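Local coordinates for protein beta-ketoacyl synthase (PDB 4CW4) that condenses acetyl-CoA with malonyl-ACP to make the acetoacetyl-ACP primer that starts fatty acid biosynthesis, at residues Q243-K247 / G248-S252; K254-P257 / L258-S262; P132-A135 / N136-I139; Y98-P101 / D102-H105. One frame throughout, in Å; residues are numbered along the deposited sequence.

Contact 1. Residues Q243-K247 / G248-S252; sequences QSRLK and GHRVS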
# COMPACT_ATOMS: atom_id res chain seq x y z
N GLN A 243 -15.00 1.63 13.59
CA GLN A 243 -16.41 1.51 13.96
C GLN A 243 -16.65 1.20 15.43
O GLN A 243 -17.75 1.41 15.90
CB GLN A 243 -17.08 0.41 13.13
CG GLN A 243 -17.04 0.69 11.65
CD GLN A 243 -17.80 -0.33 10.84
OE1 GLN A 243 -18.02 -1.46 11.29
NE2 GLN A 243 -18.20 0.05 9.64
N SER A 244 -15.65 0.71 16.15
CA SER A 244 -15.90 0.24 17.53
C SER A 244 -16.60 1.30 18.39
O SER A 244 -17.63 1.02 19.03
CB SER A 244 -14.58 -0.20 18.20
OG SER A 244 -14.19 -1.47 17.71
N ARG A 245 -16.05 2.51 18.40
CA ARG A 245 -16.57 3.55 19.27
C ARG A 245 -17.95 4.02 18.85
O ARG A 245 -18.76 4.36 19.70
CB ARG A 245 -15.58 4.72 19.35
CG ARG A 245 -14.37 4.42 20.22
CD ARG A 245 -14.73 4.41 21.69
NE ARG A 245 -13.58 4.07 22.51
CZ ARG A 245 -13.61 3.86 23.82
NH1 ARG A 245 -14.74 3.98 24.49
NH2 ARG A 245 -12.49 3.54 24.45
N LEU A 246 -18.23 4.01 17.54
CA LEU A 246 -19.58 4.32 17.06
C LEU A 246 -20.60 3.22 17.38
O LEU A 246 -21.80 3.46 17.29
CB LEU A 246 -19.55 4.64 15.56
CG LEU A 246 -18.85 5.95 15.21
CD1 LEU A 246 -18.54 6.04 13.72
CD2 LEU A 246 -19.70 7.12 15.66
N LYS A 247 -20.12 2.04 17.75
CA LYS A 247 -20.97 0.94 18.20
C LYS A 247 -20.97 0.79 19.73
O LYS A 247 -21.61 -0.11 20.28
CB LYS A 247 -20.49 -0.37 17.58
CG LYS A 247 -20.65 -0.42 16.07
CD LYS A 247 -20.20 -1.78 15.52
CE LYS A 247 -20.45 -1.92 14.02
NZ LYS A 247 -20.31 -3.32 13.57
N GLY A 248 -20.28 1.69 20.43
CA GLY A 248 -20.28 1.67 21.89
C GLY A 248 -19.20 0.92 22.62
O GLY A 248 -19.34 0.67 23.81
N HIS A 249 -18.10 0.56 21.95
CA HIS A 249 -17.03 -0.10 22.68
C HIS A 249 -15.66 0.33 22.21
O HIS A 249 -15.51 1.12 21.27
CB HIS A 249 -17.16 -1.61 22.67
CG HIS A 249 -17.31 -2.19 21.31
ND1 HIS A 249 -18.54 -2.51 20.77
CD2 HIS A 249 -16.39 -2.54 20.38
CE1 HIS A 249 -18.37 -3.02 19.56
NE2 HIS A 249 -17.07 -3.04 19.30
N ARG A 250 -14.67 -0.16 22.94
CA ARG A 250 -13.30 0.24 22.72
C ARG A 250 -12.68 -0.51 21.56
O ARG A 250 -13.11 -1.61 21.22
CB ARG A 250 -12.48 0.01 23.99
CG ARG A 250 -12.27 -1.45 24.36
CD ARG A 250 -11.51 -1.57 25.69
NE ARG A 250 -10.36 -0.65 25.73
CZ ARG A 250 -10.36 0.54 26.34
NH1 ARG A 250 -11.43 0.99 26.99
NH2 ARG A 250 -9.26 1.28 26.30
N VAL A 251 -11.68 0.12 20.95
CA VAL A 251 -10.86 -0.53 19.94
C VAL A 251 -9.96 -1.58 20.60
O VAL A 251 -9.40 -1.36 21.68
CB VAL A 251 -10.00 0.53 19.22
CG1 VAL A 251 -9.06 -0.10 18.21
CG2 VAL A 251 -10.88 1.57 18.56
N SER A 252 -9.81 -2.72 19.94
CA SER A 252 -8.98 -3.81 20.47
C SER A 252 -7.52 -3.55 20.16
O SER A 252 -7.19 -2.70 19.33
CB SER A 252 -9.39 -5.13 19.83
OG SER A 252 -8.75 -5.30 18.58
O HOH W 1 -13.50 -3.80 19.37
O HOH W 2 -16.45 -3.08 16.13
O HOH W 3 -20.96 -2.22 21.92
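Arg-245 runs beside the backbone of His-249 and Arg-250 as the chain turns at Gly-248. Its CB lies 4.1 Å from His-249 O. The chain bends at chi2 (-73°), which keeps it close to this carbonyl: CD comes to 3.4 Å from His-249 O. NE passes the same oxygen and forms a salt bridge with Glu-323 of the second subunit. CZ reaches Arg-250 CA, which sits over one guanidinium face near its rim. At the tip NH2 is 3.6 Å from Arg-250 CB. The two arginines point the same way, and their guanidinium planes are 77° apart. Trp-106 of the second subunit adds a cation-pi contact to Arg-245.

The imidazole of His-249 folds back over the turn, with Ser-244 O 3.9 Å above the ring plane, over its centre. Water 2 links His-249 NE2 to Ser-244 OG, whose strongest partner is Gly-240 O. Water 3 lies at the ring edge and joins ND1 to Lys-247 O.

Two backbone bonds close the turn. His-249 N reaches Ser-244 O (3.0 Å) almost straight, and Gly-248 N reaches Arg-245 O (3.2 Å). Lys-247 N binds Ser-244 O from the opposite face of the carbonyl plane. With Gly-248 at a positive phi of 93°, this nested pair is a Schellman motif, here ending the 3-10 segment 245-247 at the dimer interface.

Contact 2. Residues K254-P257 / L258-S262; sequences KQLP and LGFNS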
# COMPACT_ATOMS: atom_id res chain seq x y z
N LYS A 254 -5.56 -5.38 18.55
CA LYS A 254 -5.12 -6.00 17.29
C LYS A 254 -5.75 -5.39 16.02
O LYS A 254 -5.27 -5.62 14.92
CB LYS A 254 -5.38 -7.51 17.33
CG LYS A 254 -4.43 -8.29 18.22
CD LYS A 254 -4.84 -9.75 18.27
CE LYS A 254 -3.91 -10.60 19.13
NZ LYS A 254 -4.41 -12.01 19.22
N GLN A 255 -6.81 -4.60 16.17
CA GLN A 255 -7.53 -4.11 15.00
C GLN A 255 -6.66 -3.21 14.13
O GLN A 255 -6.68 -3.31 12.90
CB GLN A 255 -8.82 -3.40 15.44
CG GLN A 255 -9.94 -4.39 15.69
CD GLN A 255 -10.94 -3.93 16.72
OE1 GLN A 255 -10.87 -2.83 17.26
NE2 GLN A 255 -11.89 -4.80 17.00
N LEU A 256 -5.87 -2.33 14.75
CA LEU A 256 -5.01 -1.45 13.97
C LEU A 256 -3.89 -2.25 13.26
O LEU A 256 -3.80 -2.21 12.04
CB LEU A 256 -4.46 -0.27 14.81
CG LEU A 256 -3.61 0.74 14.02
CD1 LEU A 256 -3.75 2.20 14.51
CD2 LEU A 256 -2.17 0.35 14.13
N PRO A 257 -3.05 -3.00 14.02
CA PRO A 257 -1.94 -3.63 13.29
C PRO A 257 -2.40 -4.64 12.23
O PRO A 257 -1.80 -4.67 11.15
CB PRO A 257 -1.09 -4.27 14.40
CG PRO A 257 -1.99 -4.35 15.58
CD PRO A 257 -2.93 -3.19 15.47
N LEU A 258 -3.47 -5.40 12.50
CA LEU A 258 -3.88 -6.42 11.55
C LEU A 258 -4.67 -5.83 10.37
O LEU A 258 -4.91 -6.51 9.38
CB LEU A 258 -4.67 -7.53 12.25
CG LEU A 258 -3.90 -8.32 13.31
CD1 LEU A 258 -4.75 -9.52 13.78
CD2 LEU A 258 -2.56 -8.79 12.80
N GLY A 259 -5.04 -4.56 10.45
CA GLY A 259 -5.70 -3.92 9.34
C GLY A 259 -4.79 -3.41 8.25
O GLY A 259 -5.24 -3.24 7.11
N PHE A 260 -3.51 -3.17 8.56
CA PHE A 260 -2.60 -2.57 7.59
C PHE A 260 -2.56 -3.36 6.28
O PHE A 260 -2.53 -4.60 6.28
CB PHE A 260 -1.18 -2.49 8.12
CG PHE A 260 -0.98 -1.46 9.17
CD1 PHE A 260 -1.16 -0.11 8.87
CD2 PHE A 260 -0.66 -1.80 10.45
CE1 PHE A 260 -1.00 0.84 9.82
CE2 PHE A 260 -0.50 -0.83 11.40
CZ PHE A 260 -0.66 0.49 11.08
N ASN A 261 -2.50 -2.63 5.17
CA ASN A 261 -2.53 -3.27 3.85
C ASN A 261 -1.32 -4.13 3.55
O ASN A 261 -1.35 -4.92 2.60
CB ASN A 261 -2.80 -2.24 2.74
CG ASN A 261 -1.55 -1.65 2.15
OD1 ASN A 261 -0.62 -1.27 2.86
ND2 ASN A 261 -1.53 -1.57 0.83
N SER A 262 -0.27 -4.01 4.36
CA SER A 262 0.91 -4.87 4.21
C SER A 262 0.80 -6.21 4.90
O SER A 262 1.64 -7.08 4.70
CB SER A 262 2.15 -4.15 4.75
OG SER A 262 2.00 -3.88 6.15
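Leu-258 N donates to Lys-254 O over 3.0 Å in the short, weakly bonded helix 255-259. This helix belongs to the ketosynthase fold and lies against the second subunit.

The backbone bonds change span along the chain. The Leu-258 bond joins residues four apart and runs nearly along the C=O axis. Gly-259 N still has a weak bond of that span to Gln-255 O, with an angle of only 123° at the hydrogen. Gly-259 N also donates to Leu-256 O, three residues back, at 3.1 Å. Phe-260 N makes a long, weak bond to Pro-257 O. Thus bonds four apart give way to bonds three apart.

Two polar side-chain contacts mark the start of the helix. Gln-255 OE1 accepts from Ser-252 N, while Ser-252 OG caps Lys-254 N.

The apolar contacts form two pairs. Leu-258 CD1 rests 4.1 Å from Lys-254 CB, while the rest of the lysine chain extends away. Leu-256 and Phe-260 cross at a slant. With CG anti to the N (chi1 -177°) and chi2 at an unrelaxed 146°, CD2 of Leu-256 is brought to the phenyl ring. Tyr-325 of the second subunit packs on Leu-256, and Met-230 of that subunit packs on Phe-260.

Backbone oxygens also meet the phenyl ring. Leu-256 O lies over one face, and Pro-257 O approaches obliquely, 3.2 Å from Phe-260 CD2. At the outer end of the ring, Leu-256 CD2 presses within 3.4 Å of both CZ and CE2 of Phe-260.

Contact 3. Residues P132-A135 / N136-I139; sequences PLPA and NWSI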
# COMPACT_ATOMS: atom_id res chain seq x y z
N PRO A 132 -20.38 14.64 29.20
CA PRO A 132 -21.09 15.10 30.39
C PRO A 132 -22.58 14.93 30.13
O PRO A 132 -23.00 14.76 28.98
CB PRO A 132 -20.71 16.57 30.49
CG PRO A 132 -20.45 16.99 29.10
CD PRO A 132 -19.83 15.77 28.43
N LEU A 133 -23.39 14.95 31.18
CA LEU A 133 -24.84 14.79 31.01
C LEU A 133 -25.37 15.99 30.23
O LEU A 133 -25.03 17.13 30.55
CB LEU A 133 -25.55 14.69 32.36
CG LEU A 133 -25.39 13.39 33.15
CD1 LEU A 133 -25.86 13.56 34.59
CD2 LEU A 133 -26.18 12.29 32.46
N PRO A 134 -26.23 15.75 29.22
CA PRO A 134 -26.78 16.87 28.46
C PRO A 134 -27.47 17.84 29.41
O PRO A 134 -28.20 17.42 30.30
CB PRO A 134 -27.77 16.20 27.51
CG PRO A 134 -27.27 14.79 27.37
CD PRO A 134 -26.70 14.45 28.71
N ALA A 135 -27.19 19.13 29.28
CA ALA A 135 -27.58 20.07 30.31
C ALA A 135 -29.08 20.18 30.52
O ALA A 135 -29.54 20.52 31.61
CB ALA A 135 -26.98 21.45 30.02
N ASN A 136 -29.85 19.86 29.48
CA ASN A 136 -31.29 20.07 29.50
C ASN A 136 -32.01 18.86 30.09
O ASN A 136 -33.16 18.99 30.48
CB ASN A 136 -31.78 20.38 28.08
CG ASN A 136 -33.10 21.12 28.05
OD1 ASN A 136 -34.16 20.53 27.79
ND2 ASN A 136 -33.04 22.42 28.31
N TRP A 137 -31.34 17.70 30.16
CA TRP A 137 -31.94 16.48 30.73
C TRP A 137 -32.11 16.59 32.25
O TRP A 137 -31.25 17.12 32.95
CB TRP A 137 -31.10 15.23 30.42
CG TRP A 137 -31.04 14.82 28.97
CD1 TRP A 137 -31.42 15.55 27.89
CD2 TRP A 137 -30.57 13.57 28.45
NE1 TRP A 137 -31.22 14.84 26.73
CE2 TRP A 137 -30.69 13.61 27.05
CE3 TRP A 137 -30.05 12.41 29.04
CZ2 TRP A 137 -30.32 12.55 26.23
CZ3 TRP A 137 -29.69 11.35 28.23
CH2 TRP A 137 -29.82 11.43 26.84
N SER A 138 -33.23 16.07 32.73
CA SER A 138 -33.50 15.90 34.16
C SER A 138 -33.02 14.55 34.61
O SER A 138 -33.22 13.57 33.91
CB SER A 138 -35.02 15.91 34.42
OG SER A 138 -35.62 17.13 34.07
N ILE A 139 -32.43 14.48 35.80
CA ILE A 139 -32.02 13.22 36.42
C ILE A 139 -32.45 13.21 37.86
O ILE A 139 -32.28 14.21 38.58
CB ILE A 139 -30.49 13.07 36.46
CG1 ILE A 139 -29.86 13.56 35.17
CG2 ILE A 139 -30.11 11.62 36.74
CD1 ILE A 139 -30.14 12.68 33.97
O HOH W 4 -28.63 17.21 32.80
O HOH W 5 -31.87 20.31 33.60
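Pro-134 lies over the indole of Trp-137 across a type I beta turn that leads into strand 138-141. The turn is closed by Trp-137 N donating to Pro-134 O at 3.2 Å.

The tryptophan torsion sets up the stack. With CG beside the backbone N and anti to the carbonyl carbon (chi1 -67°), the indole swings back over the proline. The pyrrolidine ring then runs along one indole face. Pro-134 CD approaches the benzene part, 3.9 Å from Trp-137 CE3. Pro-134 CG lies over the centre of the indole, 3.6 Å from Trp-137 CE2. The tryptophan also touches Val-149 and Ile-151 of the neighbouring strand 147-151, and Cys-155 and Phe-157 of strand 155-163. The indole thus joins the turn to these strands.

Ile-139 points back toward the turn, and its chi1 of -41° is shifted from the usual staggered value. Its CG1 meets CD1 of Leu-133 tip to tip at the surface. Leu-133 has a second conformer, which makes this touch doubtful.

Water 5 bonds to Ala-135 O and more weakly to Trp-137 O. The CH-pi contact is sharply centred: Pro-134 CB stands 3.7 Å from the centroid of the five-membered ring of Trp-137, only 6° off its normal.

Contact 4. Residues Y98-P101 / D102-H105; sequences YLDP and DAVH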
# COMPACT_ATOMS: atom_id res chain seq x y z
N TYR A 98 -21.64 -13.89 4.39
CA TYR A 98 -21.08 -12.54 4.25
C TYR A 98 -21.98 -11.47 4.85
O TYR A 98 -21.56 -10.71 5.73
CB TYR A 98 -20.83 -12.20 2.76
CG TYR A 98 -19.93 -13.20 2.12
CD1 TYR A 98 -18.55 -13.08 2.22
CD2 TYR A 98 -20.44 -14.29 1.45
CE1 TYR A 98 -17.71 -14.02 1.66
CE2 TYR A 98 -19.61 -15.23 0.89
CZ TYR A 98 -18.26 -15.09 1.00
OH TYR A 98 -17.48 -16.07 0.43
N LEU A 99 -23.19 -11.40 4.33
CA LEU A 99 -24.16 -10.37 4.72
C LEU A 99 -25.48 -10.68 4.03
O LEU A 99 -25.54 -11.51 3.11
CB LEU A 99 -23.69 -8.98 4.29
CG LEU A 99 -23.30 -8.84 2.82
CD1 LEU A 99 -24.46 -8.22 2.03
CD2 LEU A 99 -22.02 -8.03 2.63
N ASP A 100 -26.55 -10.03 4.48
CA ASP A 100 -27.82 -10.13 3.82
C ASP A 100 -27.99 -8.87 2.98
O ASP A 100 -28.19 -7.79 3.53
CB ASP A 100 -28.94 -10.23 4.85
CG ASP A 100 -30.32 -10.41 4.24
OD1 ASP A 100 -30.52 -10.11 3.04
OD2 ASP A 100 -31.22 -10.83 4.99
N PRO A 101 -27.98 -9.00 1.64
CA PRO A 101 -27.99 -7.78 0.85
C PRO A 101 -29.35 -7.08 0.84
O PRO A 101 -29.47 -6.03 0.25
CB PRO A 101 -27.59 -8.27 -0.55
CG PRO A 101 -28.11 -9.67 -0.57
CD PRO A 101 -27.84 -10.20 0.79
N ASP A 102 -30.36 -7.68 1.48
CA ASP A 102 -31.62 -7.00 1.73
C ASP A 102 -31.77 -6.51 3.18
O ASP A 102 -32.81 -5.96 3.55
CB ASP A 102 -32.78 -7.94 1.39
CG ASP A 102 -32.86 -8.23 -0.08
OD1 ASP A 102 -32.91 -7.26 -0.87
OD2 ASP A 102 -32.85 -9.43 -0.45
N ALA A 103 -30.74 -6.70 4.00
CA ALA A 103 -30.85 -6.32 5.41
C ALA A 103 -29.48 -6.08 6.04
O ALA A 103 -28.96 -6.92 6.81
CB ALA A 103 -31.63 -7.37 6.20
N VAL A 104 -28.89 -4.94 5.70
CA VAL A 104 -27.62 -4.55 6.30
C VAL A 104 -27.88 -3.52 7.38
O VAL A 104 -28.69 -2.60 7.22
CB VAL A 104 -26.57 -4.04 5.25
CG1 VAL A 104 -26.22 -5.13 4.25
CG2 VAL A 104 -27.05 -2.82 4.52
N HIS A 105 -27.18 -3.68 8.49
CA HIS A 105 -27.33 -2.82 9.64
C HIS A 105 -26.75 -1.43 9.41
O HIS A 105 -25.69 -1.28 8.79
CB HIS A 105 -26.66 -3.45 10.87
CG HIS A 105 -26.64 -2.55 12.07
ND1 HIS A 105 -25.58 -1.72 12.36
CD2 HIS A 105 -27.55 -2.37 13.06
CE1 HIS A 105 -25.84 -1.05 13.46
NE2 HIS A 105 -27.02 -1.43 13.92
O HOH W 6 -26.45 -8.19 6.73
O HOH W 7 -31.50 -11.26 0.84
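Asp-100 holds the turn to Ala-103 with two of its oxygens, one from the backbone and one from the side chain. The main-chain link makes a type I beta turn, with Ala-103 N donating to Asp-100 O at 2.8 Å. The side-chain link makes an Asx turn inside it, with Asp-102 N donating to Asp-100 OD1 at 2.9 Å. The donor comes from above the carboxylate plane, 39° out of it. Water 6 bridges Asp-100 N and Ala-103 O. Asp-100 CG lies anti to the backbone N (chi1 -177°), which carries the carboxylate across the turn. Its other oxygen, OD2, rests 3.7 Å from Ala-103 CB.

Next come the apolar neighbours. Leu-99 and Val-104 lie side by side, with Leu-99 CD1 4.2 Å from Val-104 CG1. Both also pack on Pro-319 of helix 319-327.

Further out, Asp-102 forms salt bridges with Lys-168 and Arg-93, which probably ease the approach of its negative charge to Asp-100. Ala-103 and Val-104 both face Arg-163, a classic beta bulge where strand 104-112 meets strand 155-163. Water 7 donates to both carboxylates, lying 2.7 Å from Asp-100 OD1 and 2.6 Å from Asp-102 OD2.

In the fold
Along the chain the order is contacts 4, 3, 1 and 2. Contacts 1 and 2 are near neighbours, with centres 16 Å apart. They touch where Ser-244 meets Gln-255, on the way from helix 238-243 to helix 255-259, and both reach the second subunit. Contact 4 begins strand 104-112, paired with strand 155-163. Its centre is 20 Å from that of contact 1, and His-105 packs on Leu-246 of the second subunit. Contact 3 lies about 52 Å from the chain centre, at the start of the edge strand 138-141 in a three-stranded antiparallel sheet. Contacts 1, 2 and 4 thus border the homodimer interface, while contact 3 marks an outlying sheet. All four lie away from the active-site residues.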